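Local coordinates for protein HTP-2 (Caenorhabditis elegans, PDB 4TZM) that uses its HORMA domain to bind a closure motif of HTP-3, a hierarchical assembly step that probably helps build the meiotic chromosome axis, at residues L105-L110 and V124-F129; F197-T202 and D212-S217. All blocks are in the same frame, centred on the assembly; numbering follows the deposited sequence.

Interaction 1: residues L105-L110 and V124-F129; sequences LKEISL and VFSMKF
The ring of Phe129 is met at its edge, close to its own plane, by two atoms of 105-110: the carbonyl oxygen of Lys106 and the methyl CG2 of Ile108, the latter 4.0 Å from Phe129 CE1. Leu105 CD2 reaches the same corner obliquely, 3.8 Å from Phe129 CE1. The Ile108 and Phe129 side chains run alongside each other, pointing the same way, and with Met127, Leu110 and Phe125 they line an apolar face. Helix 35-56 packs on this face, with Val53 against Leu110 and Phe125 and Phe50 against Met127.

On the other face Glu107 CG is anti to its backbone N and Lys128 CG anti to its carbonyl carbon; both chains are extended beyond CG and lie side by side, pointing the same way. Glu107 OE1 approaches the methylene Lys128 CE at 3.3 Å, whereas the charged ends, Glu107 OE1 and Lys128 NZ, stand 4.3 Å apart, beyond a salt bridge; some electrostatic attraction may remain. Glu107 OE2 is instead hydrogen-bonded to the Tyr221 hydroxyl, and Ser126 presents its CB to that oxygen.

The backbone holds these rows in register. Ile108 and Met127 exchange two hydrogen bonds as an antiparallel hydrogen-bonded pair, with Ile108 N 3.1 Å from Met127 O and Met127 N 3.0 Å from Ile108 O, each donor lying above the carbonyl plane. Leu110 and Phe125 likewise exchange two, each in the plane of its acceptor carbonyl. At the far end Phe129 N donates to Lys106 O at 2.8 Å, nearly along the C=O axis. The whole is an antiparallel beta hairpin of the HORMA domain's central sheet; on the other edge of strand 105-113, in its pairing with strand 193-201, Lys106 and Glu107 form a classic beta bulge opposite Lys200.

Interaction 2: residues F197-T202 and D212-S217; sequences FRLKYT and DGFDDS
The peptide-binding edge of the HORMA domain is formed here by strands 197-201 and 214-217, which do not pair with each other. Their axes come no closer than 8.4 Å and their directions differ by 60°; residues of both instead join an antiparallel ladder with the bound closure motif, an arrangement consistent with the C-terminal safety belt of closed Mad2. What joins the two segments directly is a small apolar cluster around Phe214.

Leu199 is its pivot. Its CG sits in the crowded position between the backbone N and the carbonyl carbon (chi1 57°), which spreads the methyls toward two rings. CD2 stands over the middle of one Phe214 face in a CH-pi contact, 3.3 Å from the ring centroid and 7° off the normal, with Leu199 CD2 only 3.4 Å from Phe214 CD2. The other methyl, Leu199 CD1, lies over a face of Tyr201, displaced toward the rim. At the edge of the Phe214 ring comes the backbone of Phe197, its carbonyl oxygen 3.5 Å from Phe214 CE2, while Phe197 CB touches the same carbon at 3.9 Å. Leu92 of helix 84-102 also packs on Phe214.

Polar groups surround this cluster but are bound outside the two segments. The hydroxyl of Tyr201 takes a hydrogen bond from the backbone N of Ile211. Asp216 OD2 lies 4.3 Å from Tyr201 CE1; its salt bridge is with a basic side chain of the bound peptide, and Phe197 O accepts a hydrogen bond from a polar one. Dispersion and CH-pi packing therefore join the segments to each other, whereas the charge of Asp216 and the carbonyl of Phe197 serve the peptide and the Tyr201 hydroxyl is held by the domain itself.

How the interactions relate
Interaction 1 closes in the chain before interaction 2 opens, and their centres lie about 11 Å apart. They meet where strand 105-113 runs antiparallel beside 193-201: Lys106 N lies 2.8 Å from Lys200 O, and Ser109 N 2.8 Å from Arg198 O, both probable hydrogen bonds. Between them Glu107 O packs against Leu199 CB at 3.3 Å. Leu199 touches Leu105 of interaction 1 as well as Phe214. Through this strand pairing, and the ladder that 197-201 forms with the closure motif peptide, the sheet continues from the buried hairpin to the ligand. The centre of interaction 1 is about 7 Å from the chain centre, that of interaction 2 about 15 Å.

Interaction 1: residues L105-L110 and V124-F129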
ATOM      1  N   LEU A 105       1.715  -1.456 -12.497  1.00 48.45           N
ATOM      2  CA  LEU A 105       2.382  -1.770 -11.235  1.00 47.38           C
ATOM      3  C   LEU A 105       1.967  -3.133 -10.686  1.00 44.90           C
ATOM      4  O   LEU A 105       0.791  -3.363 -10.409  1.00 44.65           O
ATOM      5  CB  LEU A 105       2.093  -0.687 -10.194  1.00 46.72           C
ATOM      6  CG  LEU A 105       2.821  -0.891  -8.866  1.00 46.43           C
ATOM      7  CD1 LEU A 105       4.318  -0.698  -9.056  1.00 49.94           C
ATOM      8  CD2 LEU A 105       2.277   0.044  -7.798  1.00 45.11           C
ATOM      9  N   LYS A 106       2.939  -4.028 -10.520  1.00 45.81           N
ATOM     10  CA  LYS A 106       2.688  -5.367  -9.984  1.00 48.23           C
ATOM     11  C   LYS A 106       2.786  -5.393  -8.455  1.00 51.01           C
ATOM     12  O   LYS A 106       1.894  -5.901  -7.768  1.00 51.36           O
ATOM     13  CB  LYS A 106       3.671  -6.374 -10.596  1.00 53.22           C
ATOM     14  CG  LYS A 106       3.643  -7.765  -9.972  1.00 60.81           C
ATOM     15  CD  LYS A 106       2.350  -8.509 -10.277  1.00 63.40           C
ATOM     16  CE  LYS A 106       2.388  -9.935  -9.732  1.00 68.50           C
ATOM     17  NZ  LYS A 106       2.630  -9.983  -8.259  1.00 69.55           N
ATOM     18  N   GLU A 107       3.870  -4.832  -7.931  1.00 52.34           N
ATOM     19  CA  GLU A 107       4.125  -4.818  -6.497  1.00 51.50           C
ATOM     20  C   GLU A 107       4.983  -3.626  -6.102  1.00 52.14           C
ATOM     21  O   GLU A 107       5.978  -3.335  -6.761  1.00 54.82           O
ATOM     22  CB  GLU A 107       4.826  -6.107  -6.063  1.00 55.05           C
ATOM     23  CG  GLU A 107       5.325  -6.075  -4.624  1.00 58.24           C
ATOM     24  CD  GLU A 107       6.095  -7.321  -4.224  1.00 63.14           C
ATOM     25  OE1 GLU A 107       6.110  -8.300  -5.000  1.00 65.65           O
ATOM     26  OE2 GLU A 107       6.689  -7.321  -3.126  1.00 63.93           O
ATOM     27  N   ILE A 108       4.606  -2.929  -5.034  1.00 48.66           N
ATOM     28  CA  ILE A 108       5.513  -1.959  -4.432  1.00 48.15           C
ATOM     29  C   ILE A 108       5.839  -2.383  -3.003  1.00 51.86           C
ATOM     30  O   ILE A 108       4.946  -2.699  -2.212  1.00 50.84           O
ATOM     31  CB  ILE A 108       4.942  -0.520  -4.446  1.00 46.98           C
ATOM     32  CG1 ILE A 108       5.882   0.416  -3.683  1.00 53.06           C
ATOM     33  CG2 ILE A 108       3.536  -0.475  -3.869  1.00 42.05           C
ATOM     34  CD1 ILE A 108       5.517   1.877  -3.771  1.00 54.29           C
ATOM     35  N   SER A 109       7.128  -2.414  -2.683  1.00 53.32           N
ATOM     36  CA  SER A 109       7.563  -2.884  -1.377  1.00 54.23           C
ATOM     37  C   SER A 109       8.464  -1.890  -0.659  1.00 54.48           C
ATOM     38  O   SER A 109       9.324  -1.245  -1.272  1.00 53.70           O
ATOM     39  CB  SER A 109       8.284  -4.227  -1.510  1.00 59.16           C
ATOM     40  OG  SER A 109       7.382  -5.251  -1.884  1.00 61.10           O
ATOM     41  N   LEU A 110       8.239  -1.763   0.643  1.00 51.02           N
ATOM     42  CA  LEU A 110       9.158  -1.064   1.523  1.00 52.72           C
ATOM     43  C   LEU A 110      10.184  -2.072   2.022  1.00 57.41           C
ATOM     44  O   LEU A 110       9.843  -2.998   2.757  1.00 58.51           O
ATOM     45  CB  LEU A 110       8.419  -0.417   2.692  1.00 51.08           C
ATOM     46  CG  LEU A 110       9.332   0.191   3.755  1.00 57.25           C
ATOM     47  CD1 LEU A 110      10.327   1.143   3.108  1.00 60.73           C
ATOM     48  CD2 LEU A 110       8.525   0.906   4.823  1.00 56.91           C
ATOM     49  N   VAL A 124      10.429  -6.671   5.093  1.00 61.57           N
ATOM     50  CA  VAL A 124       9.725  -6.222   3.893  1.00 60.30           C
ATOM     51  C   VAL A 124       8.233  -6.011   4.136  1.00 60.32           C
ATOM     52  O   VAL A 124       7.552  -6.885   4.668  1.00 66.27           O
ATOM     53  CB  VAL A 124       9.880  -7.229   2.729  1.00 61.95           C
ATOM     54  CG1 VAL A 124       8.989  -6.836   1.559  1.00 57.76           C
ATOM     55  CG2 VAL A 124      11.327  -7.320   2.281  1.00 66.29           C
ATOM     56  N   PHE A 125       7.733  -4.844   3.745  1.00 57.57           N
ATOM     57  CA  PHE A 125       6.296  -4.610   3.684  1.00 55.18           C
ATOM     58  C   PHE A 125       5.874  -4.482   2.226  1.00 57.00           C
ATOM     59  O   PHE A 125       6.221  -3.505   1.559  1.00 55.31           O
ATOM     60  CB  PHE A 125       5.913  -3.358   4.473  1.00 55.11           C
ATOM     61  CG  PHE A 125       5.892  -3.567   5.958  1.00 64.15           C
ATOM     62  CD1 PHE A 125       7.059  -3.475   6.702  1.00 68.56           C
ATOM     63  CD2 PHE A 125       4.705  -3.861   6.613  1.00 65.41           C
ATOM     64  CE1 PHE A 125       7.042  -3.670   8.075  1.00 71.30           C
ATOM     65  CE2 PHE A 125       4.679  -4.058   7.985  1.00 67.87           C
ATOM     66  CZ  PHE A 125       5.850  -3.961   8.718  1.00 70.86           C
ATOM     67  N   SER A 126       5.134  -5.470   1.731  1.00 54.97           N
ATOM     68  CA  SER A 126       4.815  -5.541   0.308  1.00 54.56           C
ATOM     69  C   SER A 126       3.329  -5.357   0.021  1.00 47.25           C
ATOM     70  O   SER A 126       2.472  -5.835   0.768  1.00 48.61           O
ATOM     71  CB  SER A 126       5.286  -6.876  -0.272  1.00 60.26           C
ATOM     72  OG  SER A 126       4.645  -7.965   0.365  1.00 68.79           O
ATOM     73  N   MET A 127       3.035  -4.652  -1.065  1.00 40.78           N
ATOM     74  CA  MET A 127       1.664  -4.498  -1.535  1.00 40.77           C
ATOM     75  C   MET A 127       1.567  -4.956  -2.992  1.00 45.35           C
ATOM     76  O   MET A 127       2.042  -4.274  -3.900  1.00 49.84           O
ATOM     77  CB  MET A 127       1.198  -3.045  -1.384  1.00 39.46           C
ATOM     78  CG  MET A 127      -0.304  -2.853  -1.568  1.00 42.15           C
ATOM     79  SD  MET A 127      -0.891  -1.192  -1.154  1.00 58.62           S
ATOM     80  CE  MET A 127      -0.088  -0.922   0.422  1.00 56.91           C
ATOM     81  N   LYS A 128       0.959  -6.121  -3.203  1.00 45.50           N
ATOM     82  CA  LYS A 128       0.855  -6.708  -4.537  1.00 47.44           C
ATOM     83  C   LYS A 128      -0.529  -6.477  -5.125  1.00 45.68           C
ATOM     84  O   LYS A 128      -1.531  -6.536  -4.415  1.00 44.57           O
ATOM     85  CB  LYS A 128       1.165  -8.204  -4.494  1.00 50.98           C
ATOM     86  CG  LYS A 128       2.571  -8.534  -4.019  1.00 56.89           C
ATOM     87  CD  LYS A 128       2.755 -10.030  -3.817  1.00 60.26           C
ATOM     88  CE  LYS A 128       4.169 -10.357  -3.361  1.00 63.75           C
ATOM     89  NZ  LYS A 128       4.380 -11.817  -3.151  1.00 68.32           N
ATOM     90  N   PHE A 129      -0.584  -6.229  -6.428  1.00 47.25           N
ATOM     91  CA  PHE A 129      -1.822  -5.788  -7.052  1.00 44.82           C
ATOM     92  C   PHE A 129      -2.396  -6.792  -8.055  1.00 45.05           C
ATOM     93  O   PHE A 129      -1.679  -7.619  -8.619  1.00 45.91           O
ATOM     94  CB  PHE A 129      -1.599  -4.427  -7.726  1.00 42.43           C
ATOM     95  CG  PHE A 129      -1.335  -3.310  -6.750  1.00 42.29           C
ATOM     96  CD1 PHE A 129      -0.045  -3.031  -6.319  1.00 46.62           C
ATOM     97  CD2 PHE A 129      -2.382  -2.549  -6.249  1.00 40.75           C
ATOM     98  CE1 PHE A 129       0.196  -2.010  -5.410  1.00 45.94           C
ATOM     99  CE2 PHE A 129      -2.150  -1.527  -5.343  1.00 41.00           C
ATOM    100  CZ  PHE A 129      -0.860  -1.258  -4.923  1.00 43.35           C
TER
HETATM  101  O   HOH W   1      -0.576 -10.207  -7.350  1.00 77.71           O

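Interaction 2: residues F197-T202 and D212-S217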
ATOM      1  N   PHE A 197      12.423   1.808  -1.168  1.00 62.86           N
ATOM      2  CA  PHE A 197      11.203   1.501  -1.906  1.00 60.68           C
ATOM      3  C   PHE A 197      11.563   0.849  -3.234  1.00 62.12           C
ATOM      4  O   PHE A 197      12.272   1.437  -4.048  1.00 66.30           O
ATOM      5  CB  PHE A 197      10.371   2.759  -2.145  1.00 58.25           C
ATOM      6  CG  PHE A 197       9.518   3.152  -0.976  1.00 59.61           C
ATOM      7  CD1 PHE A 197       8.388   2.420  -0.651  1.00 57.87           C
ATOM      8  CD2 PHE A 197       9.841   4.256  -0.203  1.00 63.23           C
ATOM      9  CE1 PHE A 197       7.596   2.778   0.423  1.00 56.88           C
ATOM     10  CE2 PHE A 197       9.052   4.619   0.875  1.00 62.07           C
ATOM     11  CZ  PHE A 197       7.930   3.879   1.187  1.00 58.78           C
ATOM     12  N   ARG A 198      11.084  -0.371  -3.442  1.00 58.52           N
ATOM     13  CA  ARG A 198      11.399  -1.121  -4.653  1.00 57.83           C
ATOM     14  C   ARG A 198      10.122  -1.682  -5.263  1.00 59.41           C
ATOM     15  O   ARG A 198       9.246  -2.164  -4.548  1.00 59.27           O
ATOM     16  CB  ARG A 198      12.387  -2.249  -4.347  1.00 55.24           C
ATOM     17  CG  ARG A 198      13.609  -1.803  -3.555  1.00 54.06           C
ATOM     18  CD  ARG A 198      14.540  -2.962  -3.241  1.00 55.99           C
ATOM     19  NE  ARG A 198      15.575  -2.576  -2.287  1.00 59.04           N
ATOM     20  CZ  ARG A 198      16.574  -3.365  -1.904  1.00 64.59           C
ATOM     21  NH1 ARG A 198      16.682  -4.591  -2.399  1.00 65.33           N
ATOM     22  NH2 ARG A 198      17.467  -2.927  -1.028  1.00 70.19           N
ATOM     23  N   LEU A 199      10.012  -1.619  -6.586  1.00 60.29           N
ATOM     24  CA  LEU A 199       8.781  -2.041  -7.234  1.00 57.74           C
ATOM     25  C   LEU A 199       9.016  -2.976  -8.416  1.00 59.63           C
ATOM     26  O   LEU A 199      10.133  -3.109  -8.915  1.00 60.26           O
ATOM     27  CB  LEU A 199       7.963  -0.813  -7.667  1.00 54.55           C
ATOM     28  CG  LEU A 199       8.546   0.246  -8.603  1.00 54.26           C
ATOM     29  CD1 LEU A 199       8.462  -0.183 -10.056  1.00 53.95           C
ATOM     30  CD2 LEU A 199       7.821   1.566  -8.410  1.00 52.29           C
ATOM     31  N   LYS A 200       7.943  -3.628  -8.847  1.00 58.59           N
ATOM     32  CA  LYS A 200       7.999  -4.543  -9.970  1.00 60.41           C
ATOM     33  C   LYS A 200       6.936  -4.161 -10.987  1.00 58.37           C
ATOM     34  O   LYS A 200       5.761  -4.033 -10.648  1.00 54.20           O
ATOM     35  CB  LYS A 200       7.803  -5.984  -9.500  1.00 63.18           C
ATOM     36  CG  LYS A 200       7.788  -7.023 -10.605  1.00 68.03           C
ATOM     37  CD  LYS A 200       7.535  -8.412 -10.035  1.00 72.62           C
ATOM     38  CE  LYS A 200       7.497  -9.471 -11.125  1.00 78.84           C
ATOM     39  NZ  LYS A 200       7.148 -10.807 -10.567  1.00 81.75           N
ATOM     40  N   TYR A 201       7.355  -3.961 -12.230  1.00 62.16           N
ATOM     41  CA  TYR A 201       6.432  -3.622 -13.301  1.00 60.55           C
ATOM     42  C   TYR A 201       5.694  -4.874 -13.765  1.00 59.89           C
ATOM     43  O   TYR A 201       6.179  -5.992 -13.586  1.00 60.99           O
ATOM     44  CB  TYR A 201       7.175  -2.980 -14.474  1.00 61.17           C
ATOM     45  CG  TYR A 201       7.835  -1.649 -14.167  1.00 61.29           C
ATOM     46  CD1 TYR A 201       9.125  -1.590 -13.654  1.00 63.63           C
ATOM     47  CD2 TYR A 201       7.177  -0.450 -14.416  1.00 61.53           C
ATOM     48  CE1 TYR A 201       9.737  -0.376 -13.385  1.00 64.58           C
ATOM     49  CE2 TYR A 201       7.780   0.770 -14.150  1.00 63.17           C
ATOM     50  CZ  TYR A 201       9.059   0.801 -13.634  1.00 65.95           C
ATOM     51  OH  TYR A 201       9.659   2.014 -13.370  1.00 68.15           O
ATOM     52  N   THR A 202       4.518  -4.686 -14.351  1.00 60.73           N
ATOM     53  CA  THR A 202       3.782  -5.792 -14.950  1.00 63.98           C
ATOM     54  C   THR A 202       4.351  -6.114 -16.330  1.00 72.32           C
ATOM     55  O   THR A 202       5.168  -5.359 -16.863  1.00 72.19           O
ATOM     56  CB  THR A 202       2.281  -5.475 -15.078  1.00 58.19           C
ATOM     57  OG1 THR A 202       2.103  -4.304 -15.883  1.00 54.20           O
ATOM     58  CG2 THR A 202       1.665  -5.240 -13.706  1.00 55.11           C
ATOM     59  N   ASP A 212       8.285   7.686 -12.101  1.00 63.11           N
ATOM     60  CA  ASP A 212       9.133   8.790 -11.674  1.00 67.55           C
ATOM     61  C   ASP A 212       9.665   8.551 -10.266  1.00 67.13           C
ATOM     62  O   ASP A 212       8.898   8.311  -9.333  1.00 63.96           O
ATOM     63  CB  ASP A 212       8.368  10.115 -11.733  1.00 74.68           C
ATOM     64  CG  ASP A 212       9.293  11.327 -11.767  1.00 88.71           C
ATOM     65  OD1 ASP A 212      10.431  11.198 -12.272  1.00 93.32           O
ATOM     66  OD2 ASP A 212       8.886  12.412 -11.299  1.00 93.41           O
ATOM     67  N   GLY A 213      10.984   8.612 -10.121  1.00 67.79           N
ATOM     68  CA  GLY A 213      11.616   8.439  -8.828  1.00 68.11           C
ATOM     69  C   GLY A 213      12.249   7.072  -8.679  1.00 69.53           C
ATOM     70  O   GLY A 213      13.023   6.834  -7.756  1.00 72.57           O
ATOM     71  N   PHE A 214      11.918   6.172  -9.597  1.00 70.64           N
ATOM     72  CA  PHE A 214      12.416   4.803  -9.544  1.00 70.53           C
ATOM     73  C   PHE A 214      13.300   4.489 -10.748  1.00 74.86           C
ATOM     74  O   PHE A 214      12.811   4.338 -11.870  1.00 76.22           O
ATOM     75  CB  PHE A 214      11.253   3.807  -9.481  1.00 63.99           C
ATOM     76  CG  PHE A 214      10.420   3.908  -8.227  1.00 56.67           C
ATOM     77  CD1 PHE A 214       9.394   4.836  -8.126  1.00 52.70           C
ATOM     78  CD2 PHE A 214      10.651   3.053  -7.158  1.00 52.27           C
ATOM     79  CE1 PHE A 214       8.623   4.919  -6.976  1.00 49.05           C
ATOM     80  CE2 PHE A 214       9.883   3.129  -6.007  1.00 46.68           C
ATOM     81  CZ  PHE A 214       8.869   4.064  -5.915  1.00 44.93           C
ATOM     82  N   ASP A 215      14.604   4.398 -10.508  1.00 76.94           N
ATOM     83  CA  ASP A 215      15.549   3.988 -11.540  1.00 80.57           C
ATOM     84  C   ASP A 215      15.400   2.493 -11.794  1.00 77.21           C
ATOM     85  O   ASP A 215      15.173   1.723 -10.862  1.00 72.91           O
ATOM     86  CB  ASP A 215      16.986   4.312 -11.122  1.00 88.22           C
ATOM     87  CG  ASP A 215      17.124   5.708 -10.549  1.00 91.43           C
ATOM     88  OD1 ASP A 215      16.432   6.620 -11.051  1.00 90.23           O
ATOM     89  OD2 ASP A 215      17.916   5.893  -9.599  1.00 93.74           O
ATOM     90  N   ASP A 216      15.535   2.081 -13.052  1.00 80.28           N
ATOM     91  CA  ASP A 216      15.387   0.673 -13.411  1.00 84.46           C
ATOM     92  C   ASP A 216      16.458  -0.193 -12.760  1.00 87.58           C
ATOM     93  O   ASP A 216      17.566   0.269 -12.487  1.00 90.73           O
ATOM     94  CB  ASP A 216      15.420   0.497 -14.932  1.00 90.30           C
ATOM     95  CG  ASP A 216      14.075   0.770 -15.578  1.00 91.10           C
ATOM     96  OD1 ASP A 216      13.768   1.951 -15.842  1.00 93.16           O
ATOM     97  OD2 ASP A 216      13.324  -0.199 -15.821  1.00 89.93           O
ATOM     98  N   SER A 217      16.113  -1.451 -12.511  1.00 88.04           N
ATOM     99  CA  SER A 217      17.006  -2.368 -11.813  1.00 90.78           C
ATOM    100  C   SER A 217      16.817  -3.803 -12.288  1.00 91.95           C
ATOM    101  O   SER A 217      15.711  -4.212 -12.646  1.00 91.01           O
ATOM    102  CB  SER A 217      16.775  -2.286 -10.303  1.00 90.85           C
ATOM    103  OG  SER A 217      17.542  -3.252  -9.605  1.00 93.52           O
TER